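Local structure of pectinesterase inhibitor (Actinidia chinensis, 1XG2) at the interface of chains B and A. The protein inhibits pectin methylesterase by forming a protein-protein complex with the enzyme, and may take part in regulating fruit ripening. Residues are numbered along the deposited sequence; one frame, centred on the assembly and turned at random. Chains: chain A, Pectinesterase inhibitor; chain B, Pectinesterase 1.

Contact 1: the interface of chains B and A. Residues chain B 188, 190; chain A 12, 141, 144-145, 148.
B:Asn190 of the enzyme lies across the inhibitor helix 127-149, among A:Asp141, A:Leu144, A:Val145 and A:Asn148. Its CG stands anti to its own carbonyl carbon (chi1 -54°), which carries the amide toward the A:Asp141 and A:Val145 stretch of the helix. CB packs on A:Leu144 CB at 3.8 Å. One atom further out, CG meets the methyl CG2 of A:Val145. At the tip the two amide branches part. ND2 hydrogen-bonds to water 2, which in turn bonds to the backbone carbonyl of A:Lys12. This bridge ties the amide to the short 3-10 helix 10-12 of the inhibitor. OD1 bonds to water 1, a water that also reaches B:Asp188 OD1 and A:Asp141 OD2. As modelled, B:Asn190 OD1 and A:Asp141 OD1, both acceptors, meet at 3.0 Å, probably an unfavourable approach unless a proton lies between them. The backbone of B:Asn190 takes part as well. A:Asn148 ND2 donates to B:Asn190 O at 3.1 Å, with an angle of 166° at the hydrogen. The donor lies in the carbonyl plane, on a lone pair, and the acceptor is close to the plane of the A:Asn148 amide.

The two acids meet with their carboxylate planes turned 67° apart. B:Asp188 OD2 and A:Asp141 OD1 are modelled 2.4 Å apart, too short to read closely. Two charged acids so near would probably repel. A proton on one of them may relieve this, which the structure does not show. The other B:Asp188 oxygen, OD1, accepts the backbone N-H of B:Asn190 at 3.0 Å, from above the carboxylate plane. This bond helps to set the enzyme loop.

B:Asp188 and B:Asn190 belong to the loop between strands 182-184 and 194-198 of the pectinesterase beta-helix. The loop rests near the C-terminal end of helix 127-149, part of the inhibitor's four-helix bundle.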
ATOM      1  N   ASP B 188       1.239  -6.081 -11.748  1.00 14.85           N
ATOM      2  CA  ASP B 188       2.188  -5.983 -12.842  1.00 14.97           C
ATOM      3  C   ASP B 188       3.550  -6.464 -12.322  1.00 14.85           C
ATOM      4  O   ASP B 188       4.025  -5.988 -11.307  1.00 14.42           O
ATOM      5  CB  ASP B 188       2.180  -4.514 -13.266  1.00 15.60           C
ATOM      6  CG  ASP B 188       3.174  -4.157 -14.358  1.00 16.51           C
ATOM      7  OD1 ASP B 188       4.089  -4.922 -14.715  1.00 16.09           O
ATOM      8  OD2 ASP B 188       3.083  -3.041 -14.907  1.00 18.60           O
ATOM      9  N   ASN B 190       6.501  -5.967 -13.315  1.00 13.49           N
ATOM     10  CA  ASN B 190       7.567  -4.986 -13.391  1.00 13.24           C
ATOM     11  C   ASN B 190       7.603  -4.081 -12.149  1.00 13.11           C
ATOM     12  O   ASN B 190       8.552  -3.323 -11.963  1.00 13.28           O
ATOM     13  CB  ASN B 190       7.444  -4.119 -14.657  1.00 13.58           C
ATOM     14  CG  ASN B 190       7.353  -4.944 -15.948  1.00 14.74           C
ATOM     15  OD1 ASN B 190       6.451  -4.740 -16.773  1.00 18.10           O
ATOM     16  ND2 ASN B 190       8.283  -5.857 -16.127  1.00 12.64           N
TER
ATOM     17  N   LYS A  12       8.296  -6.088 -23.264  1.00 16.13           N
ATOM     18  CA  LYS A  12       8.114  -6.347 -21.831  1.00 16.19           C
ATOM     19  C   LYS A  12       6.961  -5.561 -21.206  1.00 15.81           C
ATOM     20  O   LYS A  12       6.635  -5.784 -20.039  1.00 15.93           O
ATOM     21  CB  LYS A  12       9.406  -6.027 -21.067  1.00 16.14           C
ATOM     22  CG  LYS A  12      10.526  -7.035 -21.252  1.00 18.38           C
ATOM     23  CD  LYS A  12      11.820  -6.536 -20.591  1.00 19.27           C
ATOM     24  CE  LYS A  12      13.026  -7.375 -20.987  1.00 20.31           C
ATOM     25  NZ  LYS A  12      13.535  -7.068 -22.360  1.00 20.72           N
ATOM     26  N   ASP A 141       3.878   1.584 -17.211  1.00 11.71           N
ATOM     27  CA  ASP A 141       4.578   0.323 -17.403  1.00 12.13           C
ATOM     28  C   ASP A 141       5.839   0.493 -18.269  1.00 12.02           C
ATOM     29  O   ASP A 141       6.831  -0.196 -18.053  1.00 11.85           O
ATOM     30  CB  ASP A 141       3.646  -0.713 -18.001  1.00 12.75           C
ATOM     31  CG  ASP A 141       4.110  -2.116 -17.745  1.00 15.04           C
ATOM     32  OD1 ASP A 141       4.621  -2.406 -16.637  1.00 16.52           O
ATOM     33  OD2 ASP A 141       3.981  -3.007 -18.583  1.00 15.31           O
ATOM     34  N   LEU A 144       8.310   1.616 -15.799  1.00 10.81           N
ATOM     35  CA  LEU A 144       8.716   0.511 -14.935  1.00 10.82           C
ATOM     36  C   LEU A 144       9.723  -0.400 -15.642  1.00 10.89           C
ATOM     37  O   LEU A 144      10.714  -0.811 -15.055  1.00 10.30           O
ATOM     38  CB  LEU A 144       7.492  -0.300 -14.486  1.00 11.10           C
ATOM     39  CG  LEU A 144       6.544   0.419 -13.526  1.00 12.04           C
ATOM     40  CD1 LEU A 144       5.222  -0.322 -13.375  1.00 12.38           C
ATOM     41  CD2 LEU A 144       7.206   0.568 -12.144  1.00 13.61           C
ATOM     42  N   VAL A 145       9.477  -0.701 -16.917  1.00 10.67           N
ATOM     43  CA  VAL A 145      10.360  -1.595 -17.661  1.00 10.76           C
ATOM     44  C   VAL A 145      11.749  -0.957 -17.785  1.00 10.84           C
ATOM     45  O   VAL A 145      12.778  -1.607 -17.575  1.00 11.86           O
ATOM     46  CB  VAL A 145       9.776  -1.938 -19.040  1.00 10.48           C
ATOM     47  CG1 VAL A 145      10.849  -2.589 -19.952  1.00 12.17           C
ATOM     48  CG2 VAL A 145       8.599  -2.865 -18.882  1.00  9.99           C
ATOM     49  N   ASN A 148      13.795  -1.168 -14.645  1.00 12.63           N
ATOM     50  CA  ASN A 148      14.387  -2.480 -14.388  1.00 13.36           C
ATOM     51  C   ASN A 148      15.551  -2.805 -15.328  1.00 13.99           C
ATOM     52  O   ASN A 148      16.403  -3.602 -14.977  1.00 13.88           O
ATOM     53  CB  ASN A 148      13.341  -3.600 -14.438  1.00 13.33           C
ATOM     54  CG  ASN A 148      12.243  -3.436 -13.382  1.00 13.76           C
ATOM     55  OD1 ASN A 148      12.464  -2.832 -12.322  1.00 16.77           O
ATOM     56  ND2 ASN A 148      11.067  -3.956 -13.670  1.00 11.39           N
TER
HETATM   57  O   HOH W   1       3.675  -5.707 -17.892  1.00 21.17           O
HETATM   58  O   HOH W   2       7.595  -7.628 -18.093  1.00 29.22           O

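Contact 2: the interface of chains B and A. Residues chain B 78, 80-81; chain A 73-74, 77-78.
B:Phe80 and B:Arg81 lie in the short 3-10 helix 80-82, after an extended B:Thr78 (psi 157°), and meet A:Thr74 and, one turn on, A:Glu77 and A:Asn78 of inhibitor helix 66-95. The hydroxyls of B:Thr78 and A:Thr74 reach toward each other, tip to tip, and hydrogen-bond at 2.7 Å between their OG1 atoms. B:Thr78 OG1 also accepts the backbone N-H of B:Arg81, which helps to position it.

The ring of B:Phe80 presents one face to the A:Asn78 amide, with ND2 of A:Asn78 sitting over its centre. The amide plane is tilted 50° to the ring. ND2 also donates to A:Thr74 O at 2.8 Å, so its own helix fixes the turn of this amide. A:Glu77 OE2 comes to the ring edge, 3.6 Å from CE1 of B:Phe80, and the methyl CG2 of A:Thr74 packs on CB of B:Phe80. With an alanine in place of B:Phe80, the A:Asn78 amide would probably lose its aromatic cover and a gap would open beside A:Glu77.

B:Arg81 bends at chi3 (78°), bringing its guanidinium face over A:Glu73 CG. A long salt bridge joins its NE to A:Glu77 OE1 at 3.8 Å.

The patch holds the inhibitor on the enzyme. It flanks B:Thr79, which probably contributes to substrate binding, so it probably helps to obstruct access to the pectin site.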
ATOM      1  N   THR B  78     -15.963   4.944  -0.838  1.00 15.71           N
ATOM      2  CA  THR B  78     -15.007   4.038  -1.459  1.00 15.53           C
ATOM      3  C   THR B  78     -14.098   3.509  -0.358  1.00 14.94           C
ATOM      4  O   THR B  78     -13.947   4.130   0.708  1.00 15.03           O
ATOM      5  CB  THR B  78     -14.139   4.709  -2.527  1.00 15.60           C
ATOM      6  OG1 THR B  78     -13.306   5.699  -1.920  1.00 14.94           O
ATOM      7  CG2 THR B  78     -14.980   5.470  -3.549  1.00 17.08           C
ATOM      8  N   PHE B  80     -10.886   3.426  -0.557  1.00 14.38           N
ATOM      9  CA  PHE B  80      -9.780   4.371  -0.476  1.00 14.80           C
ATOM     10  C   PHE B  80     -10.095   5.523   0.477  1.00 14.80           C
ATOM     11  O   PHE B  80      -9.256   5.906   1.273  1.00 14.51           O
ATOM     12  CB  PHE B  80      -9.442   4.881  -1.897  1.00 14.52           C
ATOM     13  CG  PHE B  80      -8.265   5.820  -1.967  1.00 13.39           C
ATOM     14  CD1 PHE B  80      -8.450   7.191  -1.963  1.00 13.24           C
ATOM     15  CD2 PHE B  80      -6.976   5.328  -2.103  1.00 13.54           C
ATOM     16  CE1 PHE B  80      -7.362   8.062  -2.060  1.00 13.00           C
ATOM     17  CE2 PHE B  80      -5.884   6.183  -2.202  1.00 13.92           C
ATOM     18  CZ  PHE B  80      -6.073   7.555  -2.179  1.00 13.90           C
ATOM     19  N   ARG B  81     -11.314   6.053   0.406  1.00 15.50           N
ATOM     20  CA  ARG B  81     -11.710   7.215   1.213  1.00 16.13           C
ATOM     21  C   ARG B  81     -12.389   6.844   2.551  1.00 15.16           C
ATOM     22  O   ARG B  81     -12.865   7.733   3.259  1.00 15.15           O
ATOM     23  CB  ARG B  81     -12.637   8.135   0.402  1.00 16.89           C
ATOM     24  CG  ARG B  81     -11.947   8.991  -0.622  1.00 21.61           C
ATOM     25  CD  ARG B  81     -12.908   9.948  -1.339  1.00 28.05           C
ATOM     26  NE  ARG B  81     -13.223  11.104  -0.487  1.00 33.02           N
ATOM     27  CZ  ARG B  81     -14.312  11.875  -0.590  1.00 37.40           C
ATOM     28  NH1 ARG B  81     -15.238  11.654  -1.522  1.00 38.93           N
ATOM     29  NH2 ARG B  81     -14.477  12.886   0.262  1.00 39.32           N
TER
ATOM     30  N   GLU A  73     -14.201  11.535  -6.807  1.00 15.53           N
ATOM     31  CA  GLU A  73     -13.314  12.268  -5.912  1.00 16.31           C
ATOM     32  C   GLU A  73     -12.127  11.389  -5.541  1.00 14.85           C
ATOM     33  O   GLU A  73     -11.007  11.868  -5.446  1.00 14.11           O
ATOM     34  CB  GLU A  73     -14.032  12.776  -4.666  1.00 17.18           C
ATOM     35  CG  GLU A  73     -13.144  13.655  -3.776  1.00 22.44           C
ATOM     36  CD  GLU A  73     -12.597  14.910  -4.484  1.00 30.15           C
ATOM     37  OE1 GLU A  73     -13.327  15.513  -5.311  1.00 35.27           O
ATOM     38  OE2 GLU A  73     -11.427  15.308  -4.218  1.00 34.97           O
ATOM     39  N   THR A  74     -12.377  10.100  -5.371  1.00 14.98           N
ATOM     40  CA  THR A  74     -11.312   9.136  -5.093  1.00 14.55           C
ATOM     41  C   THR A  74     -10.352   9.086  -6.290  1.00 14.84           C
ATOM     42  O   THR A  74      -9.127   9.132  -6.137  1.00 14.33           O
ATOM     43  CB  THR A  74     -11.947   7.763  -4.815  1.00 15.11           C
ATOM     44  OG1 THR A  74     -12.580   7.778  -3.529  1.00 14.83           O
ATOM     45  CG2 THR A  74     -10.912   6.652  -4.716  1.00 15.03           C
ATOM     46  N   GLU A  77      -8.188  12.222  -6.311  1.00 13.79           N
ATOM     47  CA  GLU A  77      -7.111  12.188  -5.303  1.00 14.35           C
ATOM     48  C   GLU A  77      -5.960  11.280  -5.745  1.00 13.53           C
ATOM     49  O   GLU A  77      -4.789  11.626  -5.602  1.00 13.30           O
ATOM     50  CB  GLU A  77      -7.666  11.743  -3.948  1.00 15.01           C
ATOM     51  CG  GLU A  77      -8.557  12.800  -3.309  1.00 19.28           C
ATOM     52  CD  GLU A  77      -9.302  12.329  -2.056  1.00 24.41           C
ATOM     53  OE1 GLU A  77     -10.166  13.102  -1.561  1.00 29.38           O
ATOM     54  OE2 GLU A  77      -9.041  11.211  -1.566  1.00 24.92           O
ATOM     55  N   ASN A  78      -6.309  10.141  -6.326  1.00 12.55           N
ATOM     56  CA  ASN A  78      -5.328   9.196  -6.836  1.00 12.41           C
ATOM     57  C   ASN A  78      -4.525   9.742  -7.997  1.00 12.07           C
ATOM     58  O   ASN A  78      -3.311   9.546  -8.057  1.00 11.48           O
ATOM     59  CB  ASN A  78      -6.001   7.887  -7.231  1.00 12.45           C
ATOM     60  CG  ASN A  78      -6.196   6.970  -6.047  1.00 13.11           C
ATOM     61  OD1 ASN A  78      -5.304   6.191  -5.688  1.00 15.33           O
ATOM     62  ND2 ASN A  78      -7.361   7.043  -5.438  1.00 13.03           N
TER

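The C-alpha centres of contact 1 and contact 2 are about 25 Å apart, and the two share no residue. On the enzyme they use separate segments: the loop between strands 182-184 and 194-198 for contact 1, the 3-10 helix 80-82 and its approach for contact 2. On the inhibitor, contact 1 uses helix 127-149 and the 3-10 helix 10-12, contact 2 helix 66-95. Two such distant points would probably help to fix the orientation of the bundle against the enzyme. Contact 1 relies partly on water; contact 2 joins packing to direct polar contacts. Together they probably help to keep pectin from the active site.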